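Local coordinates for protein porin (Rhodobacter capsulatus, PDB 2POR) that forms trimeric outer-membrane pores that allow passive diffusion of small hydrophilic solutes up to about 0.6 kDa, at residues Thr225-Asp237 / Gly246-Asp258. Numbering follows the deposited sequence.
Sequences TAVDHKAYGLSVD and GGYVQVLDIDTID. With C8E ((hydroxyethyloxy)tri(ethyloxy)octane), chain H.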
loop_
_atom_site.group_PDB
_atom_site.type_symbol
_atom_site.label_atom_id
_atom_site.label_comp_id
_atom_site.label_asym_id
_atom_site.label_seq_id
_atom_site.Cartn_x
_atom_site.Cartn_y
_atom_site.Cartn_z
ATOM N N THR A 225 19.631 15.667 31.794
ATOM C CA THR A 225 20.311 16.946 31.828
ATOM C C THR A 225 20.396 17.423 30.378
ATOM O O THR A 225 20.206 16.591 29.467
ATOM C CB THR A 225 21.749 16.791 32.436
ATOM O OG1 THR A 225 22.532 15.848 31.687
ATOM C CG2 THR A 225 21.633 16.291 33.873
ATOM N N ALA A 226 20.687 18.700 30.129
ATOM C CA ALA A 226 20.884 19.184 28.762
ATOM C C ALA A 226 22.373 19.357 28.442
ATOM O O ALA A 226 23.130 19.665 29.363
ATOM C CB ALA A 226 20.196 20.506 28.607
ATOM N N VAL A 227 22.878 19.108 27.221
ATOM C CA VAL A 227 24.266 19.347 26.796
ATOM C C VAL A 227 24.273 20.428 25.709
ATOM O O VAL A 227 23.310 20.509 24.944
ATOM C CB VAL A 227 24.948 18.088 26.207
ATOM C CG1 VAL A 227 25.329 17.241 27.396
ATOM C CG2 VAL A 227 24.059 17.307 25.231
ATOM N N ASP A 228 25.273 21.287 25.573
ATOM C CA ASP A 228 25.276 22.323 24.539
ATOM C C ASP A 228 25.794 21.747 23.275
ATOM O O ASP A 228 26.638 20.851 23.323
ATOM C CB ASP A 228 26.180 23.506 24.904
ATOM C CG ASP A 228 25.675 24.219 26.163
ATOM O OD1 ASP A 228 24.489 24.566 26.236
ATOM O OD2 ASP A 228 26.463 24.396 27.093
ATOM N N HIS A 229 25.354 22.228 22.119
ATOM C CA HIS A 229 25.864 21.683 20.865
ATOM C C HIS A 229 25.970 22.796 19.837
ATOM O O HIS A 229 25.350 23.865 19.973
ATOM C CB HIS A 229 24.936 20.578 20.269
ATOM C CG HIS A 229 23.529 21.081 19.846
ATOM N ND1 HIS A 229 22.562 21.640 20.582
ATOM C CD2 HIS A 229 23.029 20.999 18.549
ATOM C CE1 HIS A 229 21.522 21.890 19.811
ATOM N NE2 HIS A 229 21.823 21.498 18.600
ATOM N N LYS A 230 26.784 22.503 18.841
ATOM C CA LYS A 230 26.821 23.353 17.700
ATOM C C LYS A 230 26.978 22.492 16.479
ATOM O O LYS A 230 27.439 21.361 16.568
ATOM C CB LYS A 230 27.949 24.324 17.840
ATOM C CG LYS A 230 29.370 23.902 17.652
ATOM C CD LYS A 230 30.173 25.109 18.195
ATOM C CE LYS A 230 29.865 25.377 19.696
ATOM N NZ LYS A 230 30.250 26.693 20.186
ATOM N N ALA A 231 26.517 22.993 15.341
ATOM C CA ALA A 231 26.597 22.286 14.076
ATOM C C ALA A 231 26.789 23.368 13.008
ATOM O O ALA A 231 26.278 24.495 13.137
ATOM C CB ALA A 231 25.289 21.550 13.836
ATOM N N TYR A 232 27.579 23.116 11.987
ATOM C CA TYR A 232 27.723 24.062 10.884
ATOM C C TYR A 232 28.183 23.307 9.644
ATOM O O TYR A 232 28.726 22.196 9.754
ATOM C CB TYR A 232 28.721 25.204 11.241
ATOM C CG TYR A 232 29.996 24.750 11.927
ATOM C CD1 TYR A 232 29.988 24.644 13.308
ATOM C CD2 TYR A 232 31.121 24.422 11.189
ATOM C CE1 TYR A 232 31.112 24.193 13.958
ATOM C CE2 TYR A 232 32.263 23.978 11.838
ATOM C CZ TYR A 232 32.243 23.865 13.224
ATOM O OH TYR A 232 33.364 23.388 13.900
ATOM N N GLY A 233 27.954 23.814 8.428
ATOM C CA GLY A 233 28.348 23.108 7.224
ATOM C C GLY A 233 28.213 23.996 5.993
ATOM O O GLY A 233 27.719 25.125 6.019
ATOM N N LEU A 234 28.645 23.429 4.912
ATOM C CA LEU A 234 28.700 24.167 3.684
ATOM C C LEU A 234 28.582 23.206 2.528
ATOM O O LEU A 234 29.113 22.084 2.651
ATOM C CB LEU A 234 30.028 24.837 3.641
ATOM C CG LEU A 234 30.494 25.345 2.313
ATOM C CD1 LEU A 234 29.795 26.669 2.017
ATOM C CD2 LEU A 234 31.985 25.436 2.338
ATOM N N SER A 235 27.905 23.589 1.428
ATOM C CA SER A 235 28.017 22.780 0.233
ATOM C C SER A 235 28.147 23.685 -0.978
ATOM O O SER A 235 27.681 24.843 -0.943
ATOM C CB SER A 235 26.808 21.855 -0.019
ATOM O OG SER A 235 25.550 22.434 -0.267
ATOM N N VAL A 236 28.776 23.109 -2.005
ATOM C CA VAL A 236 28.998 23.801 -3.254
ATOM C C VAL A 236 28.670 22.811 -4.357
ATOM O O VAL A 236 29.153 21.670 -4.308
ATOM C CB VAL A 236 30.493 24.250 -3.422
ATOM C CG1 VAL A 236 30.640 25.044 -4.722
ATOM C CG2 VAL A 236 30.925 25.186 -2.321
ATOM N N ASP A 237 27.864 23.190 -5.356
ATOM C CA ASP A 237 27.713 22.349 -6.537
ATOM C C ASP A 237 27.720 23.258 -7.758
ATOM O O ASP A 237 27.287 24.420 -7.653
ATOM C CB ASP A 237 26.416 21.569 -6.530
ATOM C CG ASP A 237 25.132 22.348 -6.449
ATOM O OD1 ASP A 237 24.699 22.702 -5.358
ATOM O OD2 ASP A 237 24.543 22.572 -7.497
ATOM N N GLY A 246 29.505 18.297 -7.117
ATOM C CA GLY A 246 29.252 18.984 -5.866
ATOM C C GLY A 246 29.657 18.187 -4.630
ATOM O O GLY A 246 29.960 16.986 -4.729
ATOM N N GLY A 247 29.630 18.832 -3.468
ATOM C CA GLY A 247 29.997 18.158 -2.249
ATOM C C GLY A 247 29.602 19.007 -1.082
ATOM O O GLY A 247 29.160 20.140 -1.280
ATOM N N TYR A 248 29.781 18.494 0.137
ATOM C CA TYR A 248 29.397 19.227 1.324
ATOM C C TYR A 248 30.322 18.789 2.464
ATOM O O TYR A 248 30.957 17.718 2.358
ATOM C CB TYR A 248 27.931 18.919 1.700
ATOM C CG TYR A 248 27.667 17.458 2.076
ATOM C CD1 TYR A 248 27.886 17.057 3.386
ATOM C CD2 TYR A 248 27.296 16.502 1.139
ATOM C CE1 TYR A 248 27.744 15.726 3.750
ATOM C CE2 TYR A 248 27.153 15.158 1.501
ATOM C CZ TYR A 248 27.378 14.767 2.826
ATOM O OH TYR A 248 27.257 13.442 3.262
ATOM N N VAL A 249 30.378 19.555 3.546
ATOM C CA VAL A 249 31.069 19.100 4.753
ATOM C C VAL A 249 30.287 19.713 5.900
ATOM O O VAL A 249 29.780 20.843 5.830
ATOM C CB VAL A 249 32.574 19.533 4.743
ATOM C CG1 VAL A 249 32.733 21.035 4.801
ATOM C CG2 VAL A 249 33.258 18.900 5.947
ATOM N N GLN A 250 30.054 18.915 6.942
ATOM C CA GLN A 250 29.295 19.372 8.076
ATOM C C GLN A 250 30.048 18.893 9.312
ATOM O O GLN A 250 30.787 17.892 9.243
ATOM C CB GLN A 250 27.915 18.744 8.165
ATOM C CG GLN A 250 27.144 18.732 6.893
ATOM C CD GLN A 250 25.681 18.552 7.174
ATOM O OE1 GLN A 250 25.090 19.302 7.934
ATOM N NE2 GLN A 250 25.008 17.569 6.615
ATOM N N VAL A 251 29.909 19.632 10.407
ATOM C CA VAL A 251 30.414 19.117 11.657
ATOM C C VAL A 251 29.342 19.348 12.685
ATOM O O VAL A 251 28.551 20.308 12.689
ATOM C CB VAL A 251 31.814 19.740 12.130
ATOM C CG1 VAL A 251 32.423 20.546 11.029
ATOM C CG2 VAL A 251 31.680 20.482 13.419
ATOM N N LEU A 252 29.303 18.324 13.543
ATOM C CA LEU A 252 28.391 18.344 14.667
ATOM C C LEU A 252 29.299 18.190 15.879
ATOM O O LEU A 252 30.137 17.288 15.880
ATOM C CB LEU A 252 27.450 17.187 14.560
ATOM C CG LEU A 252 26.529 16.928 15.732
ATOM C CD1 LEU A 252 25.641 18.121 16.045
ATOM C CD2 LEU A 252 25.771 15.662 15.380
ATOM N N ASP A 253 29.153 19.065 16.855
ATOM C CA ASP A 253 30.006 19.098 18.026
ATOM C C ASP A 253 29.144 19.131 19.289
ATOM O O ASP A 253 28.570 20.187 19.608
ATOM C CB ASP A 253 30.872 20.344 17.861
ATOM C CG ASP A 253 32.017 20.578 18.843
ATOM O OD1 ASP A 253 32.034 19.940 19.895
ATOM O OD2 ASP A 253 32.893 21.404 18.543
ATOM N N ILE A 254 29.009 18.039 20.052
ATOM C CA ILE A 254 28.175 18.069 21.234
ATOM C C ILE A 254 29.101 17.957 22.429
ATOM O O ILE A 254 29.853 16.984 22.604
ATOM C CB ILE A 254 27.196 16.915 21.287
ATOM C CG1 ILE A 254 26.388 16.859 19.960
ATOM C CG2 ILE A 254 26.282 17.133 22.501
ATOM C CD1 ILE A 254 25.390 15.701 19.818
ATOM N N ASP A 255 28.977 19.008 23.209
ATOM C CA ASP A 255 29.751 19.203 24.412
ATOM C C ASP A 255 29.518 18.037 25.374
ATOM O O ASP A 255 28.389 17.597 25.615
ATOM C CB ASP A 255 29.323 20.511 25.058
ATOM C CG ASP A 255 30.166 20.946 26.258
ATOM O OD1 ASP A 255 31.397 20.872 26.191
ATOM O OD2 ASP A 255 29.589 21.366 27.260
ATOM N N THR A 256 30.671 17.566 25.857
ATOM C CA THR A 256 30.838 16.464 26.790
ATOM C C THR A 256 30.567 15.139 26.092
ATOM O O THR A 256 30.836 14.120 26.724
ATOM C CB THR A 256 29.911 16.512 28.091
ATOM O OG1 THR A 256 28.604 16.137 27.739
ATOM C CG2 THR A 256 29.855 17.880 28.733
ATOM N N ILE A 257 30.083 15.016 24.840
ATOM C CA ILE A 257 29.827 13.702 24.239
ATOM C C ILE A 257 30.885 13.532 23.193
ATOM O O ILE A 257 31.873 12.861 23.462
ATOM C CB ILE A 257 28.419 13.578 23.556
ATOM C CG1 ILE A 257 27.316 14.002 24.526
ATOM C CG2 ILE A 257 28.262 12.169 22.992
ATOM C CD1 ILE A 257 27.277 13.352 25.896
ATOM N N ASP A 258 30.771 14.163 22.024
ATOM C CA ASP A 258 31.740 13.966 20.969
ATOM C C ASP A 258 31.459 14.979 19.826
ATOM O O ASP A 258 30.511 15.758 19.926
ATOM C CB ASP A 258 31.633 12.520 20.453
ATOM C CG ASP A 258 32.938 11.956 19.854
ATOM O OD1 ASP A 258 33.968 12.659 19.763
ATOM O OD2 ASP A 258 32.931 10.782 19.467
HETATM C C1 C8E H . 25.708 32.036 8.503
HETATM C C2 C8E H . 26.545 30.939 7.853
HETATM C C3 C8E H . 27.894 30.727 8.520
HETATM C C4 C8E H . 28.524 29.384 8.078
HETATM C C5 C8E H . 29.977 29.203 8.538
HETATM C C6 C8E H . 30.568 27.791 8.462
HETATM C C7 C8E H . 30.810 27.229 7.072
HETATM C C8 C8E H . 32.079 26.371 7.073
HETATM O O9 C8E H . 32.224 25.192 7.893
HETATM C C10 C8E H . 32.657 24.024 7.156
HETATM C C11 C8E H . 33.436 22.844 7.794
HETATM O O12 C8E H . 34.757 22.967 8.352
HETATM C C13 C8E H . 35.821 22.678 7.431
HETATM C C14 C8E H . 36.981 21.778 7.897
HETATM O O15 C8E H . 36.869 20.346 8.019
HETATM C C16 C8E H . 37.873 19.656 7.233
HETATM C C17 C8E H . 38.085 18.110 7.177
HETATM O O18 C8E H . 37.188 17.176 6.518
HETATM C C19 C8E H . 37.691 16.563 5.322
HETATM C C20 C8E H . 37.137 17.040 3.988
HETATM O O21 C8E H . 37.663 16.287 2.899
HETATM O O HOH W 1 27.005 21.038 27.921
#
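With CG held between its backbone N and carbonyl carbon (chi1 44°), Tyr232 lays its ring across Val251, whose own first torsion is eclipsed at -11° and sets both methyls against the ring. CG2 of Val251 lies 3.4 Å from CZ of Tyr232, approaching obliquely, and CG1 of Val251 reaches CE2 of the same ring at 3.5 Å. The ether O9 of a bound C8E detergent sits at the ring edge, near its plane, 3.6 Å from Tyr232 CD2, while C10 and C11 of the same detergent pass Val249 CG1. Tyr232, Leu234, Val249 and Val251 make a largely apolar face, consistent with the outside of the barrel. Replacing Tyr232 by alanine is likely to strip the aromatic cover from both Val251 methyls and remove the ring edge beside the ether O9.

Beneath these side chains the backbones run antiparallel, and paired N-H...O bonds link Lys230 with Asp253, Tyr232 with Val251, Leu234 with Val249 and Val236 with Gly247. The Val251 N to Tyr232 O bond, 2.9 Å long, is nearly straight at 163°. At Gly233 the strands close to 3.9 Å between its CA and that of Gln250; a CB on Gly233 would collide with Val249 O. Near the strand end, Asp255 N bonds Asp228 O, and a water accepts from Asp228 N and donates to Asp255 OD2. Val227, pointing toward the partner strand beyond the last ladder pair, puts CG2 3.5 Å from CG2 of Ile254.

This hairpin, 226-240 with 243-254, supplies two neighbouring strands of the 16-stranded barrel. On the other face Gln250 bonds Tyr200, Gly99 and Asp101, and Ser235 bonds Tyr87; strand 195-207 flanks 226-240, strand 258-272 flanks 243-254, and helix 208-214 packs on Val227, Leu252 and Ile254.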